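Local coordinates for protein 3-phytase (Klebsiella pneumoniae, PDB 2WNH) that probably removes phosphate from phytate (inositol hexakisphosphate) as a 3-phytase of the histidine acid phosphatase family, at residues Gly58-Glu70 with Gln341-Asp355. The protein carries 3 engineered substitutions. Residues are numbered along the deposited sequence; the frame is centred on the assembly and turned at random.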
loop_
_atom_site.group_PDB
_atom_site.type_symbol
_atom_site.label_atom_id
_atom_site.label_comp_id
_atom_site.label_asym_id
_atom_site.label_seq_id
_atom_site.Cartn_x
_atom_site.Cartn_y
_atom_site.Cartn_z
ATOM N N GLY B 58 20.332 -16.446 2.626
ATOM C CA GLY B 58 19.094 -15.679 2.763
ATOM C C GLY B 58 19.416 -14.199 2.912
ATOM O O GLY B 58 18.777 -13.342 2.298
ATOM N N HIS B 59 20.406 -13.881 3.742
ATOM C CA HIS B 59 20.843 -12.503 3.913
ATOM C C HIS B 59 21.324 -11.923 2.565
ATOM O O HIS B 59 21.024 -10.760 2.205
ATOM C CB HIS B 59 21.944 -12.460 4.979
ATOM C CG HIS B 59 22.488 -11.092 5.262
ATOM N ND1 HIS B 59 22.190 -10.411 6.424
ATOM C CD2 HIS B 59 23.353 -10.303 4.571
ATOM C CE1 HIS B 59 22.839 -9.255 6.429
ATOM N NE2 HIS B 59 23.553 -9.167 5.318
ATOM N N GLY B 60 22.031 -12.758 1.805
ATOM C CA GLY B 60 22.447 -12.392 0.438
ATOM C C GLY B 60 21.257 -12.060 -0.445
ATOM O O GLY B 60 21.278 -11.058 -1.161
ATOM N N TYR B 61 20.226 -12.902 -0.411
ATOM C CA TYR B 61 19.011 -12.629 -1.205
ATOM C C TYR B 61 18.410 -11.286 -0.767
ATOM O O TYR B 61 18.099 -10.439 -1.614
ATOM C CB TYR B 61 18.006 -13.756 -0.995
ATOM C CG TYR B 61 16.869 -13.779 -1.986
ATOM C CD1 TYR B 61 15.768 -12.931 -1.836
ATOM C CD2 TYR B 61 16.884 -14.667 -3.075
ATOM C CE1 TYR B 61 14.710 -12.967 -2.740
ATOM C CE2 TYR B 61 15.820 -14.696 -4.007
ATOM C CZ TYR B 61 14.737 -13.841 -3.806
ATOM O OH TYR B 61 13.698 -13.837 -4.697
ATOM N N ALA B 62 18.247 -11.092 0.548
ATOM C CA ALA B 62 17.675 -9.845 1.080
ATOM C C ALA B 62 18.446 -8.605 0.648
ATOM O O ALA B 62 17.850 -7.621 0.262
ATOM C CB ALA B 62 17.560 -9.898 2.601
ATOM N N ALA B 63 19.780 -8.659 0.694
ATOM C CA ALA B 63 20.590 -7.526 0.251
ATOM C C ALA B 63 20.418 -7.233 -1.238
ATOM O O ALA B 63 20.382 -6.074 -1.639
ATOM C CB ALA B 63 22.059 -7.764 0.576
ATOM N N VAL B 64 20.302 -8.295 -2.037
ATOM C CA VAL B 64 20.086 -8.144 -3.486
ATOM C C VAL B 64 18.686 -7.567 -3.761
ATOM O O VAL B 64 18.542 -6.648 -4.581
ATOM C CB VAL B 64 20.378 -9.446 -4.267
ATOM C CG1 VAL B 64 19.997 -9.276 -5.745
ATOM C CG2 VAL B 64 21.881 -9.764 -4.197
ATOM N N VAL B 65 17.663 -8.058 -3.049
ATOM C CA VAL B 65 16.332 -7.446 -3.159
ATOM C C VAL B 65 16.382 -5.937 -2.899
ATOM O O VAL B 65 15.737 -5.152 -3.634
ATOM C CB VAL B 65 15.292 -8.113 -2.196
ATOM C CG1 VAL B 65 13.953 -7.280 -2.096
ATOM C CG2 VAL B 65 14.972 -9.570 -2.643
ATOM N N ASN B 66 17.134 -5.523 -1.872
ATOM C CA ASN B 66 17.207 -4.078 -1.523
ATOM C C ASN B 66 17.752 -3.251 -2.689
ATOM O O ASN B 66 17.208 -2.208 -3.060
ATOM C CB ASN B 66 18.086 -3.830 -0.292
ATOM C CG ASN B 66 17.461 -4.327 1.022
ATOM O OD1 ASN B 66 18.177 -4.544 1.999
ATOM N ND2 ASN B 66 16.165 -4.497 1.050
ATOM N N LYS B 67 18.822 -3.737 -3.294
ATOM C CA LYS B 67 19.388 -3.066 -4.462
ATOM C C LYS B 67 18.400 -3.076 -5.653
ATOM O O LYS B 67 18.189 -2.029 -6.285
ATOM C CB LYS B 67 20.735 -3.731 -4.800
ATOM C CG LYS B 67 21.524 -3.078 -5.959
ATOM C CD LYS B 67 21.134 -3.711 -7.259
ATOM C CE LYS B 67 22.053 -3.273 -8.398
ATOM N NZ LYS B 67 21.663 -4.138 -9.581
ATOM N N GLY B 68 17.792 -4.234 -5.940
ATOM C CA GLY B 68 16.826 -4.361 -7.038
ATOM C C GLY B 68 15.620 -3.424 -6.849
ATOM O O GLY B 68 15.118 -2.835 -7.810
ATOM N N ARG B 69 15.158 -3.293 -5.621
ATOM C CA ARG B 69 13.984 -2.448 -5.337
ATOM C C ARG B 69 14.282 -0.991 -5.643
ATOM O O ARG B 69 13.514 -0.325 -6.352
ATOM C CB ARG B 69 13.549 -2.573 -3.870
ATOM C CG ARG B 69 12.355 -1.665 -3.515
ATOM C CD ARG B 69 11.951 -1.736 -2.039
ATOM N NE ARG B 69 11.801 -3.092 -1.479
ATOM C CZ ARG B 69 11.163 -4.111 -2.051
ATOM N NH1 ARG B 69 10.633 -3.999 -3.271
ATOM N NH2 ARG B 69 11.099 -5.277 -1.409
ATOM N N GLU B 70 15.418 -0.501 -5.153
ATOM C CA GLU B 70 15.783 0.900 -5.414
ATOM C C GLU B 70 16.047 1.119 -6.917
ATOM O O GLU B 70 15.678 2.157 -7.466
ATOM C CB GLU B 70 16.971 1.301 -4.546
ATOM C CG GLU B 70 16.701 1.160 -3.040
ATOM C CD GLU B 70 15.552 2.036 -2.531
ATOM O OE1 GLU B 70 15.354 3.155 -3.063
ATOM O OE2 GLU B 70 14.863 1.610 -1.577
ATOM N N GLN B 341 28.922 -0.268 -9.684
ATOM C CA GLN B 341 28.239 0.078 -8.438
ATOM C C GLN B 341 28.254 -1.071 -7.445
ATOM O O GLN B 341 28.182 -2.236 -7.849
ATOM C CB GLN B 341 26.788 0.519 -8.731
ATOM C CG GLN B 341 25.886 -0.617 -9.206
ATOM C CD GLN B 341 24.499 -0.131 -9.599
ATOM O OE1 GLN B 341 23.950 0.769 -8.970
ATOM N NE2 GLN B 341 23.942 -0.713 -10.654
ATOM N N ALA B 342 28.300 -0.716 -6.153
ATOM C CA ALA B 342 28.245 -1.677 -5.028
ATOM C C ALA B 342 27.730 -1.023 -3.757
ATOM O O ALA B 342 27.705 0.190 -3.645
ATOM C CB ALA B 342 29.647 -2.239 -4.742
ATOM N N GLN B 343 27.365 -1.837 -2.783
ATOM C CA GLN B 343 27.155 -1.308 -1.443
ATOM C C GLN B 343 28.420 -1.472 -0.624
ATOM O O GLN B 343 29.171 -2.432 -0.821
ATOM C CB GLN B 343 26.019 -2.044 -0.752
ATOM C CG GLN B 343 24.654 -1.691 -1.326
ATOM C CD GLN B 343 23.538 -2.020 -0.341
ATOM O OE1 GLN B 343 23.033 -1.139 0.397
ATOM N NE2 GLN B 343 23.149 -3.275 -0.314
ATOM N N GLY B 344 28.607 -0.569 0.325
ATOM C CA GLY B 344 29.708 -0.671 1.318
ATOM C C GLY B 344 29.568 -1.847 2.286
ATOM O O GLY B 344 28.503 -2.462 2.406
ATOM N N LEU B 345 30.670 -2.171 2.974
ATOM C CA LEU B 345 30.718 -3.332 3.855
ATOM C C LEU B 345 29.682 -3.274 4.982
ATOM O O LEU B 345 29.005 -4.272 5.261
ATOM C CB LEU B 345 32.121 -3.454 4.470
ATOM C CG LEU B 345 33.186 -3.966 3.510
ATOM C CD1 LEU B 345 34.561 -3.563 4.050
ATOM C CD2 LEU B 345 33.088 -5.467 3.324
ATOM N N ASP B 346 29.575 -2.129 5.644
ATOM C CA ASP B 346 28.615 -2.051 6.754
ATOM C C ASP B 346 27.169 -2.008 6.253
ATOM O O ASP B 346 26.281 -2.559 6.900
ATOM C CB ASP B 346 28.937 -0.908 7.732
ATOM C CG ASP B 346 30.039 -1.288 8.730
ATOM O OD1 ASP B 346 30.252 -2.511 8.981
ATOM O OD2 ASP B 346 30.689 -0.362 9.239
ATOM N N ASP B 347 26.943 -1.390 5.095
ATOM C CA ASP B 347 25.595 -1.341 4.493
ATOM C C ASP B 347 25.093 -2.753 4.161
ATOM O O ASP B 347 23.909 -3.065 4.379
ATOM C CB ASP B 347 25.572 -0.409 3.273
ATOM C CG ASP B 347 25.439 1.081 3.676
ATOM O OD1 ASP B 347 25.301 1.400 4.885
ATOM O OD2 ASP B 347 25.454 1.931 2.782
ATOM N N LEU B 348 25.990 -3.611 3.663
ATOM C CA LEU B 348 25.642 -5.011 3.380
ATOM C C LEU B 348 25.359 -5.740 4.685
ATOM O O LEU B 348 24.347 -6.413 4.802
ATOM C CB LEU B 348 26.776 -5.717 2.628
ATOM C CG LEU B 348 26.898 -5.272 1.177
ATOM C CD1 LEU B 348 28.246 -5.760 0.613
ATOM C CD2 LEU B 348 25.739 -5.759 0.296
ATOM N N ARG B 349 26.250 -5.576 5.672
ATOM C CA ARG B 349 26.083 -6.233 6.960
ATOM C C ARG B 349 24.751 -5.850 7.611
ATOM O O ARG B 349 24.082 -6.704 8.205
ATOM C CB ARG B 349 27.251 -5.891 7.891
ATOM C CG ARG B 349 27.239 -6.690 9.202
ATOM C CD ARG B 349 28.536 -6.514 9.972
ATOM N NE ARG B 349 28.504 -7.226 11.255
ATOM C CZ ARG B 349 28.826 -8.506 11.441
ATOM N NH1 ARG B 349 29.234 -9.266 10.423
ATOM N NH2 ARG B 349 28.767 -9.031 12.673
ATOM N N ARG B 350 24.372 -4.581 7.472
ATOM C CA ARG B 350 23.154 -4.038 8.123
ATOM C C ARG B 350 21.872 -4.190 7.291
ATOM O O ARG B 350 20.783 -3.792 7.739
ATOM C CB ARG B 350 23.373 -2.561 8.482
ATOM C CG ARG B 350 24.509 -2.314 9.517
ATOM C CD ARG B 350 24.798 -0.823 9.637
ATOM N NE ARG B 350 23.556 -0.109 9.956
ATOM C CZ ARG B 350 23.090 0.092 11.188
ATOM N NH1 ARG B 350 23.764 -0.339 12.246
ATOM N NH2 ARG B 350 21.947 0.738 11.360
ATOM N N LEU B 351 21.983 -4.766 6.095
ATOM C CA LEU B 351 20.857 -4.802 5.140
ATOM C C LEU B 351 20.233 -3.415 4.969
ATOM O O LEU B 351 18.991 -3.262 4.933
ATOM C CB LEU B 351 19.811 -5.851 5.536
ATOM C CG LEU B 351 20.283 -7.312 5.455
ATOM C CD1 LEU B 351 19.198 -8.252 5.927
ATOM C CD2 LEU B 351 20.703 -7.668 4.002
ATOM N N GLN B 352 21.108 -2.415 4.845
ATOM C CA GLN B 352 20.671 -1.040 4.602
ATOM C C GLN B 352 20.123 -0.900 3.183
ATOM O O GLN B 352 20.776 -1.302 2.231
ATOM C CB GLN B 352 21.855 -0.079 4.787
ATOM C CG GLN B 352 21.574 1.374 4.382
ATOM C CD GLN B 352 20.554 2.019 5.297
ATOM O OE1 GLN B 352 20.733 2.029 6.515
ATOM N NE2 GLN B 352 19.458 2.514 4.723
ATOM N N THR B 353 18.946 -0.298 3.012
ATOM C CA THR B 353 18.504 -0.043 1.638
ATOM C C THR B 353 19.254 1.145 1.058
ATOM O O THR B 353 19.392 2.161 1.741
ATOM C CB THR B 353 17.009 0.266 1.519
ATOM O OG1 THR B 353 16.298 -0.423 2.548
ATOM C CG2 THR B 353 16.522 -0.216 0.144
ATOM N N PRO B 354 19.730 1.024 -0.202
ATOM C CA PRO B 354 20.438 2.126 -0.848
ATOM C C PRO B 354 19.471 3.181 -1.328
ATOM O O PRO B 354 19.322 3.378 -2.545
ATOM C CB PRO B 354 21.121 1.468 -2.047
ATOM C CG PRO B 354 20.361 0.236 -2.330
ATOM C CD PRO B 354 19.628 -0.165 -1.074
ATOM N N ASP B 355 18.827 3.837 -0.365
ATOM C CA ASP B 355 17.984 4.998 -0.600
ATOM C C ASP B 355 18.822 6.266 -0.755
ATOM O O ASP B 355 20.051 6.237 -0.645
ATOM C CB ASP B 355 16.971 5.172 0.553
ATOM C CG ASP B 355 17.637 5.448 1.917
ATOM O OD1 ASP B 355 18.804 5.881 1.987
ATOM O OD2 ASP B 355 16.965 5.233 2.951
HETATM O O HOH W 1 17.588 5.589 -3.772
#
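The carbonyl oxygen of Leu348, at the end of the short helix 345-349, accepts two N-H groups that reach it from opposite faces of its plane. Across the contact comes His59 NE2, 2.9 Å from Leu348 O, with a bent N-H...O angle of 148°. The other donor is Leu351 N, part of the Schellman motif in which Leu351 takes a positive phi and ends the helix. A histidine suits this place because its ring has two nitrogens: while NE2 holds Leu348 O, ND1 bonds to Asp110 of the second subunit, and the two bonds fix the ring's rotation. With CG anti to the backbone N (chi1 -180°), the ring is carried off helix 58-77 to the C-terminal end of helix 345-349, its edge also near Arg349 O. One face is covered by Leu351, whose CD2 stands 3.6 Å from the His59 ring centroid in a CH-pi contact. The same methyl packs on the helix at Ala63, CD2 to CB 3.7 Å, and the small side chains of Ala62 and Ala63 let this branched leucine come close.

Farther along, Pro354, the centre of an inverse gamma turn, lays its ring over the helix backbone, CG 4.0 Å from Lys67 CA. The chain of Glu70, bent at chi2 (-61°), runs beside this proline, its CG 3.8 Å from Pro354 CD, and a water donates to Pro354 O and, weakly, to Glu70 OE1. Lys67 crosses Gln341 with its aliphatic CE and sends its ammonium to Glu21 and Glu71.

With an N-H facing an acceptor on either nitrogen, the His59 ring is probably protonated, an imidazolium whose charge the Asp110 carboxylate of the second subunit would balance, tying this intrachain packing to the subunit interface.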